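Local coordinates for protein gamma-glutamyltranspeptidase (Streptomyces lincolnensis, PDB 6J3A) that probably cleaves or transfers gamma-glutamyl groups, as an LmbA-like member of the Ntn-hydrolase superfamily, at residues A314-W319 against D541-S546; L283-L288 against E307-A312. All blocks are in the same frame, centred on the assembly; numbering follows the deposited sequence.

How the contacts relate
Following the chain from its N terminus, contact 2 comes first: helix 280-288 is met again by the middle of helix 299-319, closing a loop of 18 residues between 283-288 and 307-312. Contact 1 opens directly afterwards, on the last turns of the same helix, and closes a far longer loop of 221 residues when 541-546 passes beside it. The two are in series and neither nest nor cross. Their centres lie 12 Å apart, joined by a probable hydrogen bond from Gln284 NE2 to Asp315 OD2 (3.0 Å) and by Ser542 packing on Lys310. Helix 299-319 thus ties helix 280-288 to the loop following strand 538-540.

Contact 1: residues A314-W319 against D541-S546; sequences ADREAW and DSFPGS
Glu317 and Pro544 form the close-packed half of this contact, their side chains crossing obliquely. Pro544 CG, the outer corner of the pyrrolidine ring, rests 3.4 Å from Glu317 OE1 and 3.5 Å from Glu317 CG, so methylene and carboxylate share one proline carbon. The Glu317 chain leaves the helix with CG anti to the backbone N (chi1 -171°) and then bends at chi2 (54°), which sets CD beside Pro544 CG. Its carboxylate is held from elsewhere: OE1 forms a salt bridge with Arg480 and OE2 accepts a hydrogen bond from Trp464 NE1. Beside this half a water links the two residues, 2.7 Å from Glu317 OE1 and 2.8 Å from Pro544 O; it is near enough to donate to both, though other acceptors nearby compete for its two hydrogens.

The half around Arg316 is looser, although still buried. Arg316 NH1 stands 3.6 Å from Pro544 O, which lies at the guanidinium edge near its plane, and also 3.6 Å from Ser546 OG, which approaches obliquely. Phe543 CD1 is no nearer, 4.0 Å from Arg316 NH1, again at an oblique inclination. Another water bridges Arg316 and Pro544, taking a weak hydrogen bond from Arg316 NH1 and donating to Pro544 O (3.2 Å). Arg316 NH2 pairs with Asp504 OD1, while Asp504 OD2 receives the backbone N-H of Ser546; this aspartate therefore grips helix and loop together.

With no direct hydrogen bond between the segments, the loop is joined to the helix through water, the Asp504 carboxylate and van der Waals packing. The buried charges of Arg316 and Glu317 are each matched by an opposite one, and the carbonyl of Pro544 is the polar point on which both waters converge.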
ATOM      1  N   ALA A 314      34.023  -5.841  12.144  1.00 31.55           N
ATOM      2  CA  ALA A 314      35.169  -6.324  12.903  1.00 31.34           C
ATOM      3  C   ALA A 314      35.223  -5.688  14.275  1.00 30.24           C
ATOM      4  O   ALA A 314      35.464  -6.363  15.275  1.00 29.42           O
ATOM      5  CB  ALA A 314      36.451  -6.024  12.142  1.00 31.27           C
ATOM      6  N   ASP A 315      35.002  -4.380  14.298  1.00 30.48           N
ATOM      7  CA  ASP A 315      34.977  -3.614  15.544  1.00 30.36           C
ATOM      8  C   ASP A 315      33.775  -4.018  16.387  1.00 30.57           C
ATOM      9  O   ASP A 315      33.892  -4.134  17.598  1.00 29.19           O
ATOM     10  CB  ASP A 315      34.969  -2.100  15.273  1.00 30.11           C
ATOM     11  CG  ASP A 315      36.379  -1.505  15.103  1.00 30.44           C
ATOM     12  OD1 ASP A 315      37.397  -2.204  15.353  1.00 29.58           O
ATOM     13  OD2 ASP A 315      36.460  -0.304  14.733  1.00 30.41           O
ATOM     14  N   ARG A 316      32.631  -4.242  15.737  1.00 32.22           N
ATOM     15  CA  ARG A 316      31.445  -4.795  16.399  1.00 32.80           C
ATOM     16  C   ARG A 316      31.747  -6.102  17.154  1.00 33.99           C
ATOM     17  O   ARG A 316      31.410  -6.252  18.330  1.00 33.70           O
ATOM     18  CB  ARG A 316      30.333  -5.034  15.388  1.00 32.74           C
ATOM     19  CG  ARG A 316      29.027  -5.504  16.011  1.00 33.37           C
ATOM     20  CD  ARG A 316      28.074  -6.079  14.983  1.00 34.05           C
ATOM     21  NE  ARG A 316      28.347  -7.489  14.689  1.00 34.79           N
ATOM     22  CZ  ARG A 316      27.528  -8.313  14.035  1.00 34.69           C
ATOM     23  NH1 ARG A 316      27.887  -9.576  13.829  1.00 35.49           N
ATOM     24  NH2 ARG A 316      26.343  -7.897  13.603  1.00 34.78           N
ATOM     25  N   GLU A 317      32.382  -7.036  16.455  1.00 34.17           N
ATOM     26  CA  GLU A 317      32.739  -8.333  17.025  1.00 35.31           C
ATOM     27  C   GLU A 317      33.740  -8.236  18.175  1.00 34.13           C
ATOM     28  O   GLU A 317      33.591  -8.899  19.207  1.00 34.72           O
ATOM     29  CB  GLU A 317      33.330  -9.238  15.942  1.00 36.88           C
ATOM     30  CG  GLU A 317      33.535 -10.680  16.391  1.00 37.65           C
ATOM     31  CD  GLU A 317      32.265 -11.289  16.950  1.00 37.52           C
ATOM     32  OE1 GLU A 317      31.220 -11.197  16.273  1.00 38.15           O
ATOM     33  OE2 GLU A 317      32.294 -11.823  18.072  1.00 38.86           O
ATOM     34  N   ALA A 318      34.775  -7.436  17.961  1.00 32.84           N
ATOM     35  CA  ALA A 318      35.832  -7.222  18.954  1.00 31.72           C
ATOM     36  C   ALA A 318      35.376  -6.470  20.195  1.00 30.72           C
ATOM     37  O   ALA A 318      35.765  -6.826  21.302  1.00 32.83           O
ATOM     38  CB  ALA A 318      37.002  -6.487  18.318  1.00 31.40           C
ATOM     39  N   TRP A 319      34.567  -5.433  20.006  1.00 30.13           N
ATOM     40  CA  TRP A 319      34.310  -4.450  21.062  1.00 30.95           C
ATOM     41  C   TRP A 319      32.892  -4.418  21.629  1.00 31.71           C
ATOM     42  O   TRP A 319      32.713  -3.979  22.767  1.00 31.11           O
ATOM     43  CB  TRP A 319      34.737  -3.052  20.581  1.00 31.53           C
ATOM     44  CG  TRP A 319      36.195  -3.023  20.199  1.00 31.58           C
ATOM     45  CD1 TRP A 319      36.722  -2.880  18.948  1.00 31.49           C
ATOM     46  CD2 TRP A 319      37.299  -3.200  21.080  1.00 32.09           C
ATOM     47  NE1 TRP A 319      38.090  -2.934  18.998  1.00 31.56           N
ATOM     48  CE2 TRP A 319      38.472  -3.141  20.297  1.00 32.09           C
ATOM     49  CE3 TRP A 319      37.414  -3.401  22.467  1.00 32.32           C
ATOM     50  CZ2 TRP A 319      39.747  -3.271  20.852  1.00 32.54           C
ATOM     51  CZ3 TRP A 319      38.673  -3.538  23.021  1.00 31.59           C
ATOM     52  CH2 TRP A 319      39.828  -3.468  22.213  1.00 32.45           C
ATOM     53  N   ASP A 541      28.938 -10.966   4.087  1.00 33.91           N
ATOM     54  CA  ASP A 541      28.959 -11.944   5.194  1.00 36.18           C
ATOM     55  C   ASP A 541      30.388 -12.239   5.664  1.00 36.44           C
ATOM     56  O   ASP A 541      30.665 -13.324   6.190  1.00 37.87           O
ATOM     57  CB  ASP A 541      28.283 -13.265   4.784  1.00 37.69           C
ATOM     58  CG  ASP A 541      26.776 -13.159   4.675  1.00 38.13           C
ATOM     59  OD1 ASP A 541      26.109 -12.660   5.615  1.00 40.36           O
ATOM     60  OD2 ASP A 541      26.263 -13.622   3.641  1.00 38.02           O
ATOM     61  N   SER A 542      31.284 -11.268   5.507  1.00 35.59           N
ATOM     62  CA  SER A 542      32.697 -11.449   5.858  1.00 35.04           C
ATOM     63  C   SER A 542      32.978 -11.014   7.300  1.00 34.54           C
ATOM     64  O   SER A 542      33.728 -10.083   7.560  1.00 32.90           O
ATOM     65  CB  SER A 542      33.595 -10.720   4.859  1.00 34.66           C
ATOM     66  OG  SER A 542      34.942 -11.100   5.038  1.00 34.16           O
ATOM     67  N   PHE A 543      32.375 -11.748   8.224  1.00 36.47           N
ATOM     68  CA  PHE A 543      32.490 -11.535   9.673  1.00 37.58           C
ATOM     69  C   PHE A 543      31.726 -12.687  10.344  1.00 38.85           C
ATOM     70  O   PHE A 543      30.868 -13.294   9.699  1.00 41.14           O
ATOM     71  CB  PHE A 543      31.866 -10.195  10.074  1.00 37.37           C
ATOM     72  CG  PHE A 543      30.464 -10.020   9.572  1.00 38.36           C
ATOM     73  CD1 PHE A 543      29.396 -10.630  10.231  1.00 39.17           C
ATOM     74  CD2 PHE A 543      30.210  -9.282   8.422  1.00 37.94           C
ATOM     75  CE1 PHE A 543      28.104 -10.507   9.756  1.00 39.70           C
ATOM     76  CE2 PHE A 543      28.918  -9.141   7.950  1.00 38.51           C
ATOM     77  CZ  PHE A 543      27.863  -9.756   8.616  1.00 39.77           C
ATOM     78  N   PRO A 544      32.013 -12.999  11.623  1.00 39.27           N
ATOM     79  CA  PRO A 544      31.253 -14.072  12.289  1.00 38.74           C
ATOM     80  C   PRO A 544      29.790 -13.704  12.538  1.00 39.11           C
ATOM     81  O   PRO A 544      29.507 -12.676  13.172  1.00 39.76           O
ATOM     82  CB  PRO A 544      31.985 -14.256  13.623  1.00 38.60           C
ATOM     83  CG  PRO A 544      32.743 -13.000  13.826  1.00 38.95           C
ATOM     84  CD  PRO A 544      33.115 -12.509  12.464  1.00 39.55           C
ATOM     85  N   GLY A 545      28.881 -14.544  12.040  1.00 37.48           N
ATOM     86  CA  GLY A 545      27.451 -14.302  12.167  1.00 36.22           C
ATOM     87  C   GLY A 545      26.990 -14.352  13.614  1.00 35.33           C
ATOM     88  O   GLY A 545      27.600 -15.035  14.441  1.00 36.19           O
ATOM     89  N   SER A 546      25.920 -13.618  13.908  1.00 32.72           N
ATOM     90  CA  SER A 546      25.311 -13.600  15.242  1.00 32.12           C
ATOM     91  C   SER A 546      24.565 -14.898  15.637  1.00 31.55           C
ATOM     92  O   SER A 546      24.374 -15.148  16.834  1.00 29.28           O
ATOM     93  CB  SER A 546      24.371 -12.395  15.373  1.00 31.44           C
ATOM     94  OG  SER A 546      25.122 -11.196  15.518  1.00 31.62           O
TER
HETATM   95  O   HOH W   1      30.493  -9.673  13.377  1.00 36.82           O
HETATM   96  O   HOH W   2      29.090 -12.818  15.971  1.00 33.48           O

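Contact 2: residues L283-L288 against E307-A312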
ATOM      1  N   LEU A 283      26.596   3.708  12.702  1.00 29.80           N
ATOM      2  CA  LEU A 283      27.296   4.944  13.023  1.00 29.01           C
ATOM      3  C   LEU A 283      28.801   4.840  12.676  1.00 28.77           C
ATOM      4  O   LEU A 283      29.371   5.769  12.109  1.00 29.50           O
ATOM      5  CB  LEU A 283      27.072   5.329  14.499  1.00 28.06           C
ATOM      6  CG  LEU A 283      25.634   5.379  15.056  1.00 27.57           C
ATOM      7  CD1 LEU A 283      25.561   5.778  16.524  1.00 27.23           C
ATOM      8  CD2 LEU A 283      24.808   6.351  14.252  1.00 28.32           C
ATOM      9  N   GLN A 284      29.425   3.703  12.982  1.00 28.93           N
ATOM     10  CA  GLN A 284      30.840   3.472  12.629  1.00 29.68           C
ATOM     11  C   GLN A 284      31.071   3.478  11.125  1.00 30.59           C
ATOM     12  O   GLN A 284      32.098   3.954  10.652  1.00 31.95           O
ATOM     13  CB  GLN A 284      31.358   2.157  13.223  1.00 28.90           C
ATOM     14  CG  GLN A 284      31.708   2.255  14.703  1.00 28.75           C
ATOM     15  CD  GLN A 284      32.711   1.223  15.165  1.00 28.74           C
ATOM     16  OE1 GLN A 284      32.448   0.487  16.110  1.00 29.28           O
ATOM     17  NE2 GLN A 284      33.871   1.164  14.503  1.00 28.03           N
ATOM     18  N   GLN A 285      30.106   2.957  10.380  1.00 32.05           N
ATOM     19  CA  GLN A 285      30.173   2.995   8.921  1.00 32.95           C
ATOM     20  C   GLN A 285      30.135   4.421   8.358  1.00 32.40           C
ATOM     21  O   GLN A 285      30.808   4.716   7.367  1.00 31.96           O
ATOM     22  CB  GLN A 285      29.064   2.141   8.317  1.00 33.32           C
ATOM     23  CG  GLN A 285      29.335   0.649   8.436  1.00 33.94           C
ATOM     24  CD  GLN A 285      28.141  -0.185   8.014  1.00 33.69           C
ATOM     25  OE1 GLN A 285      27.981  -0.496   6.841  1.00 34.04           O
ATOM     26  NE2 GLN A 285      27.299  -0.545   8.971  1.00 32.72           N
ATOM     27  N   LEU A 286      29.361   5.287   9.012  1.00 31.77           N
ATOM     28  CA  LEU A 286      29.235   6.696   8.633  1.00 31.75           C
ATOM     29  C   LEU A 286      30.497   7.473   8.960  1.00 31.98           C
ATOM     30  O   LEU A 286      30.961   8.287   8.152  1.00 32.95           O
ATOM     31  CB  LEU A 286      28.064   7.347   9.378  1.00 31.49           C
ATOM     32  CG  LEU A 286      26.654   6.961   8.963  1.00 30.80           C
ATOM     33  CD1 LEU A 286      25.651   7.555   9.936  1.00 30.75           C
ATOM     34  CD2 LEU A 286      26.363   7.443   7.557  1.00 31.20           C
ATOM     35  N   ALA A 287      31.028   7.229  10.159  1.00 30.40           N
ATOM     36  CA  ALA A 287      32.313   7.796  10.578  1.00 29.92           C
ATOM     37  C   ALA A 287      33.498   7.397   9.689  1.00 29.19           C
ATOM     38  O   ALA A 287      34.469   8.135   9.571  1.00 29.39           O
ATOM     39  CB  ALA A 287      32.600   7.414  12.012  1.00 29.72           C
ATOM     40  N   LEU A 288      33.405   6.234   9.066  1.00 29.75           N
ATOM     41  CA  LEU A 288      34.444   5.755   8.148  1.00 31.20           C
ATOM     42  C   LEU A 288      34.507   6.514   6.836  1.00 31.73           C
ATOM     43  O   LEU A 288      35.558   6.554   6.195  1.00 32.06           O
ATOM     44  CB  LEU A 288      34.250   4.255   7.846  1.00 31.07           C
ATOM     45  CG  LEU A 288      35.211   3.190   8.397  1.00 31.33           C
ATOM     46  CD1 LEU A 288      36.185   3.688   9.441  1.00 31.43           C
ATOM     47  CD2 LEU A 288      34.421   2.012   8.952  1.00 32.10           C
ATOM     48  N   GLU A 307      33.774  -2.576   1.992  1.00 35.37           N
ATOM     49  CA  GLU A 307      35.010  -2.587   2.769  1.00 35.21           C
ATOM     50  C   GLU A 307      34.851  -1.844   4.102  1.00 33.68           C
ATOM     51  O   GLU A 307      35.299  -2.325   5.141  1.00 33.77           O
ATOM     52  CB  GLU A 307      36.169  -2.012   1.941  1.00 34.92           C
ATOM     53  CG  GLU A 307      36.505  -2.832   0.700  1.00 34.50           C
ATOM     54  CD  GLU A 307      36.618  -4.301   1.019  1.00 35.23           C
ATOM     55  OE1 GLU A 307      35.659  -5.041   0.721  1.00 33.98           O
ATOM     56  OE2 GLU A 307      37.647  -4.700   1.616  1.00 36.15           O
ATOM     57  N   GLY A 308      34.196  -0.693   4.066  1.00 31.78           N
ATOM     58  CA  GLY A 308      33.900   0.063   5.282  1.00 31.58           C
ATOM     59  C   GLY A 308      33.044  -0.723   6.262  1.00 31.59           C
ATOM     60  O   GLY A 308      33.317  -0.741   7.459  1.00 31.28           O
ATOM     61  N   CYS A 309      32.016  -1.389   5.739  1.00 32.75           N
ATOM     62  CA  CYS A 309      31.168  -2.280   6.532  1.00 32.08           C
ATOM     63  C   CYS A 309      31.948  -3.426   7.198  1.00 32.75           C
ATOM     64  O   CYS A 309      31.745  -3.700   8.386  1.00 32.27           O
ATOM     65  CB  CYS A 309      30.052  -2.842   5.670  1.00 31.39           C
ATOM     66  SG  CYS A 309      29.029  -4.044   6.534  1.00 31.11           S
ATOM     67  N   LYS A 310      32.834  -4.076   6.439  1.00 33.16           N
ATOM     68  CA  LYS A 310      33.716  -5.125   6.990  1.00 33.72           C
ATOM     69  C   LYS A 310      34.505  -4.626   8.200  1.00 33.43           C
ATOM     70  O   LYS A 310      34.536  -5.275   9.239  1.00 33.94           O
ATOM     71  CB  LYS A 310      34.667  -5.683   5.910  1.00 34.76           C
ATOM     72  CG  LYS A 310      34.078  -6.873   5.147  1.00 35.81           C
ATOM     73  CD  LYS A 310      34.039  -6.703   3.636  1.00 36.06           C
ATOM     74  CE  LYS A 310      35.076  -7.525   2.915  1.00 36.54           C
ATOM     75  NZ  LYS A 310      34.787  -7.534   1.452  1.00 37.19           N
ATOM     76  N   LEU A 311      35.111  -3.454   8.065  1.00 33.23           N
ATOM     77  CA  LEU A 311      35.911  -2.877   9.136  1.00 32.33           C
ATOM     78  C   LEU A 311      35.056  -2.494  10.338  1.00 31.84           C
ATOM     79  O   LEU A 311      35.498  -2.633  11.471  1.00 33.09           O
ATOM     80  CB  LEU A 311      36.684  -1.654   8.633  1.00 32.67           C
ATOM     81  CG  LEU A 311      37.668  -1.871   7.474  1.00 32.59           C
ATOM     82  CD1 LEU A 311      38.176  -0.536   6.957  1.00 32.45           C
ATOM     83  CD2 LEU A 311      38.834  -2.755   7.882  1.00 32.81           C
ATOM     84  N   ALA A 312      33.843  -2.004  10.100  1.00 31.06           N
ATOM     85  CA  ALA A 312      32.945  -1.654  11.209  1.00 30.32           C
ATOM     86  C   ALA A 312      32.443  -2.905  11.917  1.00 30.00           C
ATOM     87  O   ALA A 312      32.299  -2.899  13.132  1.00 30.66           O
ATOM     88  CB  ALA A 312      31.777  -0.804  10.732  1.00 29.82           C
TER
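The flat carboxamide of Gln285 has Cys309 on one side of its plane: CA, CB and SG all lie there, with Cys309 CB 3.3 Å from Gln285 OE1. Its NE2 donates to the backbone oxygens of Val281 and Asp507. The stem of the side chain packs too, Gln285 CG touching Ala312 CB at 3.7 Å. Gln284 CB reaches the same methyl at 3.9 Å, so that Ala312 sits against two consecutive glutamines; Gln284 OE1 is hydrogen-bonded to Tyr320 OH.

Leu288 covers the other end of the interface. CD2 is the branch that meets the backbone of 308-312, 3.3 Å from Gly308 O and 4.3 Å from both Leu311 CB and Ala312 CB. It lies on the carbonyl of Gly308, a residue that faces Leu288 CB without a side chain of its own.

Gly308 and Ala312, four residues apart, with Cys309 and Leu311 beside them, make up the surface that meets helix 280-288. The segment axes approach to 8.8 Å with their directions 128° apart. Helix 280-288 packs between helix 299-319 and strand 256-265, which Leu283 and Leu286 touch, an arrangement consistent with a helical layer of the Ntn-hydrolase alpha-beta-beta-alpha sandwich.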